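Local structure of ATP phosphoribosyltransferase regulatory subunit (Thermotoga maritima, 1USY) at residues V98-L103 against G253-V258; D104-V109 against K262-S267; P124-I129 against Y242-S247; E136-E141 against S174-I179; D155-A160 against D224-R229. The protein serves as the regulatory partner of ATP phosphoribosyltransferase, probably required for the first step of histidine biosynthesis and for its feedback control by histidine. All coordinates share one frame; numbering follows the deposited sequence.

Contact 1 of 5, residues V98-L103 against G253-V258; sequences VPRNSL and GGEYTV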
# COMPACT_ATOMS: atom_id res chain seq x y z
N VAL B 98 -30.64 -17.32 -8.32
CA VAL B 98 -31.27 -16.63 -7.21
C VAL B 98 -32.45 -15.88 -7.79
O VAL B 98 -32.24 -14.97 -8.61
CB VAL B 98 -30.36 -15.56 -6.56
CG1 VAL B 98 -31.03 -14.94 -5.34
CG2 VAL B 98 -28.99 -16.14 -6.20
N PRO B 99 -33.67 -16.21 -7.37
CA PRO B 99 -33.99 -17.10 -6.26
C PRO B 99 -34.27 -18.55 -6.65
O PRO B 99 -34.77 -18.83 -7.74
CB PRO B 99 -35.26 -16.48 -5.66
CG PRO B 99 -35.64 -15.35 -6.62
CD PRO B 99 -34.90 -15.61 -7.92
N ARG B 100 -33.93 -19.44 -5.72
CA ARG B 100 -34.30 -20.84 -5.78
C ARG B 100 -35.76 -20.91 -5.44
O ARG B 100 -36.17 -20.54 -4.34
CB ARG B 100 -33.48 -21.64 -4.77
CG ARG B 100 -34.00 -23.05 -4.49
CD ARG B 100 -33.19 -23.82 -3.47
NE ARG B 100 -33.71 -23.68 -2.11
CZ ARG B 100 -33.19 -22.89 -1.17
NH1 ARG B 100 -32.12 -22.14 -1.43
NH2 ARG B 100 -33.73 -22.84 0.04
N ASN B 101 -36.56 -21.37 -6.39
CA ASN B 101 -38.01 -21.43 -6.18
C ASN B 101 -38.44 -22.82 -5.70
O ASN B 101 -39.47 -22.97 -5.02
CB ASN B 101 -38.78 -20.97 -7.44
CG ASN B 101 -38.58 -19.48 -7.75
OD1 ASN B 101 -38.12 -19.12 -8.84
ND2 ASN B 101 -38.93 -18.61 -6.78
N SER B 102 -37.64 -23.83 -6.02
CA SER B 102 -37.96 -25.19 -5.67
C SER B 102 -36.70 -26.05 -5.69
O SER B 102 -35.65 -25.62 -6.16
CB SER B 102 -38.99 -25.74 -6.66
OG SER B 102 -38.63 -25.39 -7.99
N LEU B 103 -36.81 -27.28 -5.19
CA LEU B 103 -35.74 -28.25 -5.30
C LEU B 103 -35.33 -28.42 -6.77
O LEU B 103 -34.13 -28.56 -7.07
CB LEU B 103 -36.18 -29.60 -4.73
CG LEU B 103 -35.20 -30.43 -3.90
CD1 LEU B 103 -35.70 -31.86 -3.95
CD2 LEU B 103 -33.77 -30.32 -4.39
N GLY B 253 -20.91 -27.10 -4.25
CA GLY B 253 -22.01 -26.18 -4.36
C GLY B 253 -23.04 -26.36 -3.27
O GLY B 253 -22.75 -27.00 -2.28
N GLY B 254 -24.22 -25.76 -3.43
CA GLY B 254 -25.27 -25.93 -2.44
C GLY B 254 -26.33 -24.87 -2.36
O GLY B 254 -26.24 -23.83 -2.98
N GLU B 255 -27.36 -25.15 -1.58
CA GLU B 255 -28.40 -24.18 -1.27
C GLU B 255 -27.94 -23.24 -0.15
O GLU B 255 -27.22 -23.64 0.77
CB GLU B 255 -29.67 -24.91 -0.87
CG GLU B 255 -30.30 -25.68 -2.02
CD GLU B 255 -31.51 -26.54 -1.62
OE1 GLU B 255 -32.32 -26.87 -2.50
OE2 GLU B 255 -31.64 -26.91 -0.43
N TYR B 256 -28.38 -21.98 -0.24
CA TYR B 256 -28.01 -20.94 0.72
C TYR B 256 -29.11 -19.91 0.84
O TYR B 256 -29.96 -19.77 -0.05
CB TYR B 256 -26.72 -20.23 0.30
CG TYR B 256 -26.74 -19.70 -1.12
CD1 TYR B 256 -27.15 -18.40 -1.39
CD2 TYR B 256 -26.35 -20.52 -2.20
CE1 TYR B 256 -27.18 -17.91 -2.70
CE2 TYR B 256 -26.38 -20.03 -3.51
CZ TYR B 256 -26.79 -18.72 -3.75
OH TYR B 256 -26.82 -18.19 -5.01
N THR B 257 -29.08 -19.19 1.95
CA THR B 257 -29.98 -18.07 2.22
C THR B 257 -29.20 -16.77 2.46
O THR B 257 -28.28 -16.74 3.28
CB THR B 257 -30.84 -18.41 3.44
OG1 THR B 257 -31.66 -19.53 3.12
CG2 THR B 257 -31.86 -17.32 3.71
N VAL B 258 -29.57 -15.70 1.75
CA VAL B 258 -29.03 -14.36 2.08
C VAL B 258 -30.17 -13.39 2.31
O VAL B 258 -30.73 -12.83 1.37
CB VAL B 258 -28.04 -13.76 1.01
CG1 VAL B 258 -27.28 -12.55 1.58
CG2 VAL B 258 -27.05 -14.81 0.49
O HOH W 1 -35.53 -25.90 -2.23
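Arg100 and Glu255 meet as opposite charges, with Arg100 NE 3.5 Å from Glu255 OE1. The oxygen lies well out of the guanidinium plane, so this is attraction between charges and no N-H is aimed at it. The two side chains cross at about a right angle, yet their flat ends are stacked, the carboxylate and guanidinium planes being only 29° apart. Water 1 sits at the guanidinium edge, accepts from Arg100 NE at 2.9 Å and gives a weak bond to Glu255 OE1. At the opposite end of the guanidinium rim Arg100 NH1 makes a weak bond of 3.5 Å to Tyr256 O. The bend at chi3 (93°) swings NE out of the line of the extended Arg100 chain beside the Glu255 carboxylate. Glu255 is also held by Ser106 OG at OE1 and Leu237 N at OE2, which suits a buried acid. The sequence Gly253-Gly254-Glu255-Tyr256 resembles the glycine-rich strand of histidyl-tRNA synthetases, and it lies here in the central sheet of a class II synthetase-like fold. The methylene part of Glu255 joins the stack, Glu255 CB lying over the guanidinium toward its rim, 3.7 Å from Arg100 NH1. Beyond the charges, Val98 CG2 approaches Tyr256 CZ at 4.2 Å, a small branched group beside a ring whose OH bonds to Glu96. Leu103 CD2 comes within 4.2 Å of Glu255 OE1.

Contact 2 of 5, residues D104-V109 against K262-S267; sequences DDSLEV and KGVGGS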
# COMPACT_ATOMS: atom_id res chain seq x y z
N ASP B 104 -36.33 -28.39 -7.67
CA ASP B 104 -36.11 -28.54 -9.10
C ASP B 104 -35.05 -27.58 -9.64
O ASP B 104 -34.32 -27.92 -10.59
CB ASP B 104 -37.41 -28.35 -9.86
CG ASP B 104 -38.31 -29.56 -9.78
OD1 ASP B 104 -38.08 -30.38 -8.88
OD2 ASP B 104 -39.28 -29.76 -10.55
N ASP B 105 -34.93 -26.41 -9.01
CA ASP B 105 -33.90 -25.43 -9.35
C ASP B 105 -32.51 -25.87 -8.92
O ASP B 105 -31.55 -25.68 -9.68
CB ASP B 105 -34.22 -24.07 -8.76
CG ASP B 105 -35.26 -23.36 -9.55
OD1 ASP B 105 -35.12 -23.30 -10.79
OD2 ASP B 105 -36.27 -22.84 -9.05
N SER B 106 -32.42 -26.47 -7.73
CA SER B 106 -31.16 -26.98 -7.21
C SER B 106 -30.74 -28.16 -8.04
O SER B 106 -29.57 -28.30 -8.38
CB SER B 106 -31.27 -27.42 -5.75
OG SER B 106 -31.78 -26.40 -4.94
N LEU B 107 -31.70 -29.03 -8.37
CA LEU B 107 -31.40 -30.19 -9.23
C LEU B 107 -30.83 -29.85 -10.62
O LEU B 107 -29.91 -30.52 -11.07
CB LEU B 107 -32.61 -31.12 -9.34
CG LEU B 107 -33.19 -31.55 -7.98
CD1 LEU B 107 -34.65 -32.04 -8.12
CD2 LEU B 107 -32.30 -32.60 -7.31
N GLU B 108 -31.35 -28.80 -11.25
CA GLU B 108 -30.84 -28.30 -12.52
C GLU B 108 -29.38 -27.86 -12.40
O GLU B 108 -28.55 -28.20 -13.26
CB GLU B 108 -31.73 -27.16 -13.03
CG GLU B 108 -31.14 -26.35 -14.17
CD GLU B 108 -32.20 -25.78 -15.09
OE1 GLU B 108 -32.80 -26.56 -15.87
OE2 GLU B 108 -32.42 -24.56 -15.06
N VAL B 109 -29.05 -27.13 -11.34
CA VAL B 109 -27.64 -26.81 -11.07
C VAL B 109 -26.83 -28.09 -10.95
O VAL B 109 -25.88 -28.29 -11.70
CB VAL B 109 -27.45 -25.93 -9.82
CG1 VAL B 109 -25.94 -25.75 -9.50
CG2 VAL B 109 -28.18 -24.58 -9.99
N LYS B 262 -33.44 -17.17 -0.90
CA LYS B 262 -32.92 -18.49 -1.24
C LYS B 262 -32.26 -18.54 -2.62
O LYS B 262 -32.87 -18.19 -3.62
CB LYS B 262 -34.06 -19.51 -1.17
CG LYS B 262 -34.50 -19.87 0.23
CD LYS B 262 -35.98 -19.60 0.40
CE LYS B 262 -36.70 -20.71 1.13
NZ LYS B 262 -37.85 -20.08 1.85
N GLY B 263 -31.02 -19.02 -2.67
CA GLY B 263 -30.36 -19.34 -3.93
C GLY B 263 -29.60 -20.65 -3.89
O GLY B 263 -29.44 -21.21 -2.82
N VAL B 264 -29.16 -21.14 -5.05
CA VAL B 264 -28.29 -22.31 -5.16
C VAL B 264 -27.18 -21.96 -6.12
O VAL B 264 -27.37 -21.15 -7.04
CB VAL B 264 -28.93 -23.50 -5.90
CG1 VAL B 264 -28.53 -24.86 -5.28
CG2 VAL B 264 -30.38 -23.32 -6.17
N GLY B 265 -26.07 -22.65 -5.97
CA GLY B 265 -24.93 -22.43 -6.82
C GLY B 265 -24.02 -23.61 -6.73
O GLY B 265 -24.18 -24.44 -5.84
N GLY B 266 -23.08 -23.66 -7.65
CA GLY B 266 -22.17 -24.77 -7.78
C GLY B 266 -21.00 -24.24 -8.56
O GLY B 266 -21.15 -23.35 -9.37
N SER B 267 -19.85 -24.85 -8.31
CA SER B 267 -18.56 -24.46 -8.83
C SER B 267 -17.85 -25.71 -9.27
O SER B 267 -17.95 -26.75 -8.60
CB SER B 267 -17.73 -23.85 -7.69
OG SER B 267 -17.66 -22.45 -7.80
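The flat peptide group joining Gly265 to Gly266 carries Val109 CG1 on one face, where the methyl stands almost directly above Gly265 C at 4.0 Å. Around that peptide, backbone bonds tie Gly265 to Gly254 and Gly266 to Leu95, the strands on either side. Glycine suits position 266: a side chain there would point at Val109 and crowd CG1. With CG1 anti to the backbone N (chi1 174°), Val109 leaves CG2 for the neighbouring valine, and CG2 lies 4.3 Å from Val264 CB.

Val264 is the main side chain between strand and helix. Its two methyls straddle Ser106 OG, with CG1 and CG2 each 3.6 Å from that oxygen, and CG1 also rests 3.8 Å from Ser106 CB. A small serine lets the helix come close here, and its hydroxyl is bonded to Glu255 OE1. The segments 104-109 and 262-267 run nearly parallel, 11° apart, with axes 8.1 Å from each other at closest approach. Helix 103-120 thus lies on one face of the central sheet over strand 262-269, which is flanked by strands 86-98 and 248-257, while Leu107 turns to helix 199-215.

Contact 3 of 5, residues P124-I129 against Y242-S247; sequences PVIVEI and YDTSSS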
# COMPACT_ATOMS: atom_id res chain seq x y z
N PRO B 124 -13.55 -42.17 -12.28
CA PRO B 124 -14.89 -42.47 -11.77
C PRO B 124 -15.14 -41.41 -10.68
O PRO B 124 -14.35 -41.35 -9.73
CB PRO B 124 -14.76 -43.88 -11.19
CG PRO B 124 -13.57 -44.43 -11.82
CD PRO B 124 -12.62 -43.29 -12.10
N VAL B 125 -16.17 -40.58 -10.85
CA VAL B 125 -16.38 -39.49 -9.91
C VAL B 125 -17.35 -39.89 -8.81
O VAL B 125 -18.19 -40.76 -9.01
CB VAL B 125 -16.75 -38.11 -10.62
CG1 VAL B 125 -15.86 -37.86 -11.85
CG2 VAL B 125 -18.22 -38.01 -11.01
N ILE B 126 -17.18 -39.26 -7.64
CA ILE B 126 -18.07 -39.42 -6.50
C ILE B 126 -18.78 -38.09 -6.21
O ILE B 126 -18.14 -37.06 -6.06
CB ILE B 126 -17.27 -39.92 -5.26
CG1 ILE B 126 -16.69 -41.30 -5.49
CG2 ILE B 126 -18.11 -39.95 -3.99
CD1 ILE B 126 -15.55 -41.71 -4.47
N VAL B 127 -20.10 -38.11 -6.17
CA VAL B 127 -20.93 -36.97 -5.73
C VAL B 127 -21.41 -37.21 -4.31
O VAL B 127 -22.19 -38.14 -4.02
CB VAL B 127 -22.16 -36.75 -6.65
CG1 VAL B 127 -23.00 -35.56 -6.14
CG2 VAL B 127 -21.72 -36.54 -8.14
N GLU B 128 -20.90 -36.41 -3.39
CA GLU B 128 -21.21 -36.60 -2.00
C GLU B 128 -22.27 -35.56 -1.62
O GLU B 128 -22.07 -34.37 -1.78
CB GLU B 128 -19.93 -36.50 -1.18
CG GLU B 128 -20.18 -36.45 0.30
CD GLU B 128 -18.93 -36.18 1.11
OE1 GLU B 128 -18.53 -35.01 1.29
OE2 GLU B 128 -18.35 -37.16 1.58
N ILE B 129 -23.43 -36.00 -1.16
CA ILE B 129 -24.54 -35.09 -0.85
C ILE B 129 -24.69 -34.92 0.65
O ILE B 129 -24.49 -35.84 1.44
CB ILE B 129 -25.89 -35.58 -1.42
CG1 ILE B 129 -25.83 -35.84 -2.94
CG2 ILE B 129 -27.03 -34.60 -1.05
CD1 ILE B 129 -26.14 -34.60 -3.79
N TYR B 242 -15.71 -35.52 -6.02
CA TYR B 242 -14.33 -35.99 -6.01
C TYR B 242 -14.01 -36.82 -7.27
O TYR B 242 -14.85 -37.61 -7.79
CB TYR B 242 -13.98 -36.78 -4.73
CG TYR B 242 -14.39 -36.12 -3.43
CD1 TYR B 242 -15.72 -36.16 -3.00
CD2 TYR B 242 -13.47 -35.47 -2.62
CE1 TYR B 242 -16.11 -35.59 -1.83
CE2 TYR B 242 -13.88 -34.84 -1.40
CZ TYR B 242 -15.21 -34.91 -1.03
OH TYR B 242 -15.69 -34.33 0.15
N ASP B 243 -12.80 -36.64 -7.78
CA ASP B 243 -12.34 -37.50 -8.85
C ASP B 243 -11.41 -38.54 -8.23
O ASP B 243 -10.43 -38.18 -7.64
CB ASP B 243 -11.63 -36.69 -9.93
CG ASP B 243 -10.97 -37.57 -10.98
OD1 ASP B 243 -11.60 -38.57 -11.42
OD2 ASP B 243 -9.82 -37.32 -11.44
N THR B 244 -11.74 -39.83 -8.35
CA THR B 244 -10.90 -40.87 -7.80
C THR B 244 -9.59 -40.95 -8.60
O THR B 244 -8.59 -41.40 -8.08
CB THR B 244 -11.62 -42.28 -7.71
OG1 THR B 244 -12.09 -42.72 -9.00
CG2 THR B 244 -12.88 -42.18 -6.93
N SER B 245 -9.61 -40.50 -9.84
CA SER B 245 -8.40 -40.51 -10.71
C SER B 245 -7.29 -39.53 -10.29
O SER B 245 -6.19 -39.94 -9.92
CB SER B 245 -8.80 -40.22 -12.15
OG SER B 245 -7.85 -40.71 -13.05
N SER B 246 -7.57 -38.24 -10.38
CA SER B 246 -6.72 -37.20 -9.83
C SER B 246 -6.59 -37.27 -8.30
O SER B 246 -5.81 -36.54 -7.73
CB SER B 246 -7.34 -35.84 -10.12
OG SER B 246 -7.11 -35.47 -11.45
N SER B 247 -7.39 -38.11 -7.64
CA SER B 247 -7.59 -38.01 -6.19
C SER B 247 -7.66 -36.56 -5.74
O SER B 247 -6.79 -36.10 -4.98
CB SER B 247 -6.52 -38.79 -5.41
OG SER B 247 -6.83 -38.90 -4.01
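Ile126 and Tyr242 form a hydrogen-bonded antiparallel pair near the end of two neighbouring strands of the central sheet. Ile126 N donates to Tyr242 O at 2.9 Å, and Tyr242 N returns a bond of 2.9 Å to Ile126 O, both close to straight. Val125 and Asp243 make the adjoining non-hydrogen-bonded pair, in which the CA-H of Val125 also leans on Tyr242 O.

Where the strands part, Thr244 closes the ladder. Its OG1 gives a hydrogen bond of 2.7 Å to Pro124 O, in the carbonyl plane and on a lone pair, and its backbone N adds a weak one to the same oxygen. OG1 stands between the backbone N and the carbonyl carbon (chi1 58°), which leaves CG2 to touch Ile126 CD1 at 3.7 Å. Threonine suits the spot because it offers both a hydroxyl and a methyl. Proline, which has no N-H, fits the strand's beginning, where its carbonyl accepts from Thr244 and its ring packs against the Thr244 hydroxyl.

On the face that holds Ile126 and Tyr242, the phenol OH donates to Glu128 OE1 at 3.1 Å, meeting it from 53° above the carboxylate plane. Glu128 CB lies at the ring edge, 4.0 Å from Tyr242 CE1. The other oxygen of Glu128 forms salt bridges with Arg187 and with a basic side chain from the chain of another protein, so this pair lies beside a subunit interface.

Asp243 OD2 takes the N-H of Ser246 at 2.7 Å, an Asx motif at the start of the loop of the beta hairpin formed by strands 237-243 and 248-257.

Contact 4 of 5, residues E136-E141 against S174-I179; sequences EDLLKE and SRVEKI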
# COMPACT_ATOMS: atom_id res chain seq x y z
N GLU B 136 -29.45 -28.66 13.66
CA GLU B 136 -30.35 -28.10 14.67
C GLU B 136 -31.00 -29.23 15.45
O GLU B 136 -30.97 -29.27 16.69
CB GLU B 136 -31.47 -27.27 14.01
CG GLU B 136 -31.47 -25.78 14.35
CD GLU B 136 -32.00 -24.87 13.22
OE1 GLU B 136 -31.93 -25.25 12.02
OE2 GLU B 136 -32.47 -23.76 13.54
N ASP B 137 -31.56 -30.17 14.68
CA ASP B 137 -32.23 -31.34 15.21
C ASP B 137 -31.31 -32.18 16.04
O ASP B 137 -31.72 -32.72 17.06
CB ASP B 137 -32.78 -32.17 14.06
CG ASP B 137 -33.49 -33.41 14.54
OD1 ASP B 137 -33.10 -34.52 14.08
OD2 ASP B 137 -34.43 -33.37 15.39
N LEU B 138 -30.06 -32.30 15.62
CA LEU B 138 -29.06 -33.05 16.40
C LEU B 138 -28.59 -32.33 17.69
O LEU B 138 -28.35 -32.97 18.71
CB LEU B 138 -27.85 -33.40 15.52
CG LEU B 138 -27.64 -34.81 14.94
CD1 LEU B 138 -26.25 -34.93 14.43
CD2 LEU B 138 -27.91 -35.93 15.94
N LEU B 139 -28.52 -30.98 17.64
CA LEU B 139 -27.83 -30.19 18.67
C LEU B 139 -28.63 -30.20 19.96
O LEU B 139 -28.20 -30.74 20.98
CB LEU B 139 -27.63 -28.76 18.22
CG LEU B 139 -26.18 -28.43 17.85
CD1 LEU B 139 -25.23 -29.65 17.92
CD2 LEU B 139 -26.08 -27.87 16.43
N LYS B 140 -29.83 -29.60 20.01
CA LYS B 140 -30.51 -29.70 21.28
C LYS B 140 -31.17 -31.10 21.44
O LYS B 140 -32.04 -31.53 20.64
CB LYS B 140 -31.54 -28.65 21.59
CG LYS B 140 -31.64 -28.48 23.14
CD LYS B 140 -30.25 -28.36 23.82
CE LYS B 140 -29.63 -26.97 23.65
NZ LYS B 140 -30.56 -25.90 24.03
N GLU B 141 -30.61 -31.59 22.47
CA GLU B 141 -30.73 -32.86 23.17
C GLU B 141 -29.50 -32.79 24.06
O GLU B 141 -29.45 -33.37 25.14
CB GLU B 141 -30.69 -34.06 22.18
CG GLU B 141 -31.47 -35.31 22.67
CD GLU B 141 -31.56 -36.42 21.61
OE1 GLU B 141 -32.54 -37.26 21.61
OE2 GLU B 141 -30.64 -36.54 20.71
N SER B 174 -25.32 -40.78 21.05
CA SER B 174 -25.49 -41.96 20.17
C SER B 174 -26.00 -41.66 18.75
O SER B 174 -25.56 -42.28 17.77
CB SER B 174 -26.42 -42.99 20.83
OG SER B 174 -27.76 -42.60 20.62
N ARG B 175 -26.93 -40.71 18.61
CA ARG B 175 -27.33 -40.31 17.27
C ARG B 175 -26.30 -39.42 16.58
O ARG B 175 -26.31 -39.33 15.34
CB ARG B 175 -28.74 -39.69 17.21
CG ARG B 175 -29.19 -38.90 18.42
CD ARG B 175 -30.70 -38.56 18.40
NE ARG B 175 -31.16 -38.21 17.06
CZ ARG B 175 -31.55 -37.00 16.65
NH1 ARG B 175 -31.58 -35.96 17.47
NH2 ARG B 175 -31.92 -36.84 15.39
N VAL B 176 -25.39 -38.80 17.34
CA VAL B 176 -24.24 -38.12 16.74
C VAL B 176 -23.29 -39.19 16.20
O VAL B 176 -22.84 -39.15 15.05
CB VAL B 176 -23.47 -37.24 17.74
CG1 VAL B 176 -22.24 -36.64 17.08
CG2 VAL B 176 -24.35 -36.12 18.29
N GLU B 177 -23.01 -40.19 17.03
CA GLU B 177 -22.14 -41.29 16.65
C GLU B 177 -22.65 -42.01 15.39
O GLU B 177 -21.86 -42.50 14.59
CB GLU B 177 -22.01 -42.29 17.81
CG GLU B 177 -21.31 -41.70 19.05
CD GLU B 177 -21.60 -42.46 20.34
OE1 GLU B 177 -22.59 -43.25 20.38
OE2 GLU B 177 -20.86 -42.25 21.33
N LYS B 178 -23.98 -42.05 15.21
CA LYS B 178 -24.57 -42.79 14.10
C LYS B 178 -24.38 -42.04 12.78
O LYS B 178 -23.99 -42.63 11.76
CB LYS B 178 -26.04 -43.10 14.38
CG LYS B 178 -26.61 -44.29 13.63
CD LYS B 178 -27.90 -43.89 12.90
CE LYS B 178 -28.37 -44.97 11.92
NZ LYS B 178 -28.89 -44.35 10.67
N ILE B 179 -24.61 -40.73 12.83
CA ILE B 179 -24.33 -39.84 11.70
C ILE B 179 -22.88 -40.01 11.18
O ILE B 179 -22.66 -40.24 9.99
CB ILE B 179 -24.64 -38.39 12.15
CG1 ILE B 179 -26.14 -38.14 11.98
CG2 ILE B 179 -23.81 -37.36 11.42
CD1 ILE B 179 -26.46 -37.26 10.83
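Leu138 and Val176 bring two helices together, their CA atoms 7.0 Å apart, just before segment 136-141 leaves helical geometry at Lys140. The contact belongs to the cluster of helices from 135-139 to 174-185, and a salt-bridge network of Asp137, Glu141 and Arg175 runs along its edge. Arg175 grips Asp137 end-on. NH2 donates to Asp137 OD1 at 2.9 Å, with the oxygen in the guanidinium plane but approached from 41° above the carboxylate plane, while NH1 bonds to the backbone Asp137 O at 3.3 Å. Helix C-terminal carbonyls lack partners further along the helix, which makes Asp137 O a natural target for an arginine. NH1 also gives a weak, nearly straight bond of 3.4 Å to Glu141 OE2, and NE is paired with Asp196 beyond the segments. The Arg175 chain bends at chi3 (-39°), which turns NE aside from the line of the chain. Several acids thus surround this one cation, which is likely to hold its charge firmly.

Beneath the charges, Leu138 supplies the apolar layer. Its CD2 lies 3.8 Å over the centre of the guanidinium face, covering a group whose edges are bonded, and 4.3 Å from Val176 CG2. A branched leucine suits this double task, since the other methyl is left for the inner side: Leu138 CD1 meets Ile179 CG1 tip to tip at 4.0 Å.

Contact 5 of 5, residues D155-A160 against D224-R229; sequences DTKNLA and DLTLAR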
# COMPACT_ATOMS: atom_id res chain seq x y z
N ASP B 155 -17.36 -32.62 12.24
CA ASP B 155 -16.68 -32.10 11.07
C ASP B 155 -15.40 -32.90 10.81
O ASP B 155 -14.97 -33.12 9.70
CB ASP B 155 -16.25 -30.68 11.41
CG ASP B 155 -16.03 -29.83 10.20
OD1 ASP B 155 -16.10 -30.35 9.03
OD2 ASP B 155 -15.77 -28.61 10.36
N THR B 156 -14.84 -33.33 11.92
CA THR B 156 -13.56 -33.94 11.98
C THR B 156 -13.71 -35.47 12.09
O THR B 156 -12.71 -36.22 12.07
CB THR B 156 -12.92 -33.25 13.14
OG1 THR B 156 -11.87 -32.41 12.64
CG2 THR B 156 -12.35 -34.18 14.12
N LYS B 157 -14.97 -35.92 12.13
CA LYS B 157 -15.34 -37.32 12.30
C LYS B 157 -14.59 -37.95 13.49
O LYS B 157 -14.34 -39.17 13.51
CB LYS B 157 -15.09 -38.15 11.04
CG LYS B 157 -15.55 -37.53 9.76
CD LYS B 157 -15.61 -38.54 8.62
CE LYS B 157 -16.73 -38.16 7.63
NZ LYS B 157 -16.71 -38.82 6.29
N ASN B 158 -14.20 -37.11 14.44
CA ASN B 158 -13.64 -37.54 15.71
C ASN B 158 -14.61 -38.38 16.54
O ASN B 158 -15.09 -38.00 17.61
CB ASN B 158 -13.14 -36.34 16.49
CG ASN B 158 -12.01 -36.70 17.43
OD1 ASN B 158 -11.12 -35.90 17.68
ND2 ASN B 158 -12.04 -37.91 17.95
N LEU B 159 -14.85 -39.57 16.06
CA LEU B 159 -15.72 -40.51 16.71
C LEU B 159 -15.22 -40.91 18.09
O LEU B 159 -16.03 -41.21 19.00
CB LEU B 159 -15.88 -41.74 15.84
CG LEU B 159 -16.79 -42.76 16.48
CD1 LEU B 159 -18.20 -42.14 16.71
CD2 LEU B 159 -16.85 -44.01 15.62
N ALA B 160 -13.90 -40.92 18.26
CA ALA B 160 -13.31 -41.33 19.55
C ALA B 160 -13.49 -40.29 20.68
O ALA B 160 -13.67 -40.68 21.84
CB ALA B 160 -11.83 -41.66 19.37
N ASP B 224 -23.36 -38.02 2.98
CA ASP B 224 -22.45 -37.72 4.12
C ASP B 224 -22.88 -36.44 4.82
O ASP B 224 -22.81 -35.36 4.26
CB ASP B 224 -21.01 -37.58 3.64
CG ASP B 224 -20.03 -37.33 4.79
OD1 ASP B 224 -20.38 -36.62 5.79
OD2 ASP B 224 -18.86 -37.80 4.75
N LEU B 225 -23.34 -36.59 6.05
CA LEU B 225 -23.93 -35.52 6.83
C LEU B 225 -22.94 -34.88 7.83
O LEU B 225 -23.36 -34.15 8.76
CB LEU B 225 -25.12 -36.07 7.57
CG LEU B 225 -26.44 -36.36 6.84
CD1 LEU B 225 -26.40 -36.20 5.31
CD2 LEU B 225 -26.91 -37.75 7.22
N THR B 226 -21.66 -35.26 7.69
CA THR B 226 -20.72 -34.50 8.51
C THR B 226 -20.51 -33.13 7.82
O THR B 226 -21.37 -32.64 7.11
CB THR B 226 -19.42 -35.33 8.66
OG1 THR B 226 -18.86 -35.62 7.39
CG2 THR B 226 -19.66 -36.67 9.35
N LEU B 227 -19.38 -32.56 8.06
CA LEU B 227 -18.98 -31.21 7.55
C LEU B 227 -20.05 -30.17 7.93
O LEU B 227 -20.85 -29.69 7.10
CB LEU B 227 -18.59 -31.21 6.00
CG LEU B 227 -19.60 -31.38 4.81
CD1 LEU B 227 -18.89 -32.05 3.61
CD2 LEU B 227 -20.85 -32.23 5.05
N ALA B 228 -19.95 -29.91 9.23
CA ALA B 228 -20.76 -28.97 9.97
C ALA B 228 -20.34 -27.52 9.65
O ALA B 228 -21.12 -26.58 9.83
CB ALA B 228 -20.56 -29.21 11.48
N ARG B 229 -19.10 -27.32 9.18
CA ARG B 229 -18.62 -25.94 8.86
C ARG B 229 -19.37 -25.35 7.67
O ARG B 229 -19.36 -24.13 7.46
CB ARG B 229 -17.12 -25.87 8.51
CG ARG B 229 -16.55 -27.15 7.94
CD ARG B 229 -16.48 -27.16 6.42
NE ARG B 229 -16.07 -28.46 5.91
CZ ARG B 229 -14.97 -29.10 6.32
NH1 ARG B 229 -14.14 -28.54 7.22
NH2 ARG B 229 -14.60 -30.30 5.88
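Arg229 can be followed along Asp155 from CB outward. CB is 3.6 Å from Asp155 OD2, and CG lies beside the same oxygen, though too near for the modelled separation to be taken at face value. CD passes Asp155 OD1 at 4.1 Å and NE comes nearer to it. CZ then stands under OD1, which hangs 3.1 Å above the centre of the guanidinium face. Arg229 NH1 and Asp155 OD1 form a salt bridge of 3.2 Å, by charge alone, since no N-H points at the oxygen, and the two flat groups are turned 67° apart. The bend at chi2 (97°) directs CD across the acid.

The second link is Lys157, whose NZ reaches Asp224 OD2 tip to tip at 2.8 Å, on the syn side of the carboxylate. Lysine suits the place, long enough to reach the acid while Lys157 CE crosses Thr226, 3.7 Å from Thr226 CG2. Asp224 is steadied in turn by an Asx turn, with Thr226 N donating to Asp224 OD1 at 2.7 Å, and Arg187 shares OD2.

Lys157 has positive phi and ends helix 147-156 with a Schellman motif, while Asn158 takes the N-cap position of helix 159-168. With Leu159, Lys157 belongs to the pocket that holds the bound histidine, its side chain about 4 Å from the ligand. The contact thus joins the loop after strand 220-223 to the histidine pocket.

Overall arrangement
Contacts 1 and 2, 6 Å apart between centres, have alternating segments and set helix 103-120 or the loop before it against neighbouring strands 248-257 and 262-269 of the central sheet. Contacts 3, 4 and 5 are nested along the chain inside the loops these two close. Contact 3 lies further across the sheet, its centre 24 Å from that of contact 1, where strands 125-131 and 237-243 pair. Contact 4 and segment 155-160 of contact 5 lie in the helices from 135 to 185, which carry the bound histidine; segment 224-229 is the loop after strand 220-223. Contacts 4 and 5, 11 Å apart, also alternate. Contact 5 ties these helices to the sheet, touching contact 3 through Ile129 and Asp224.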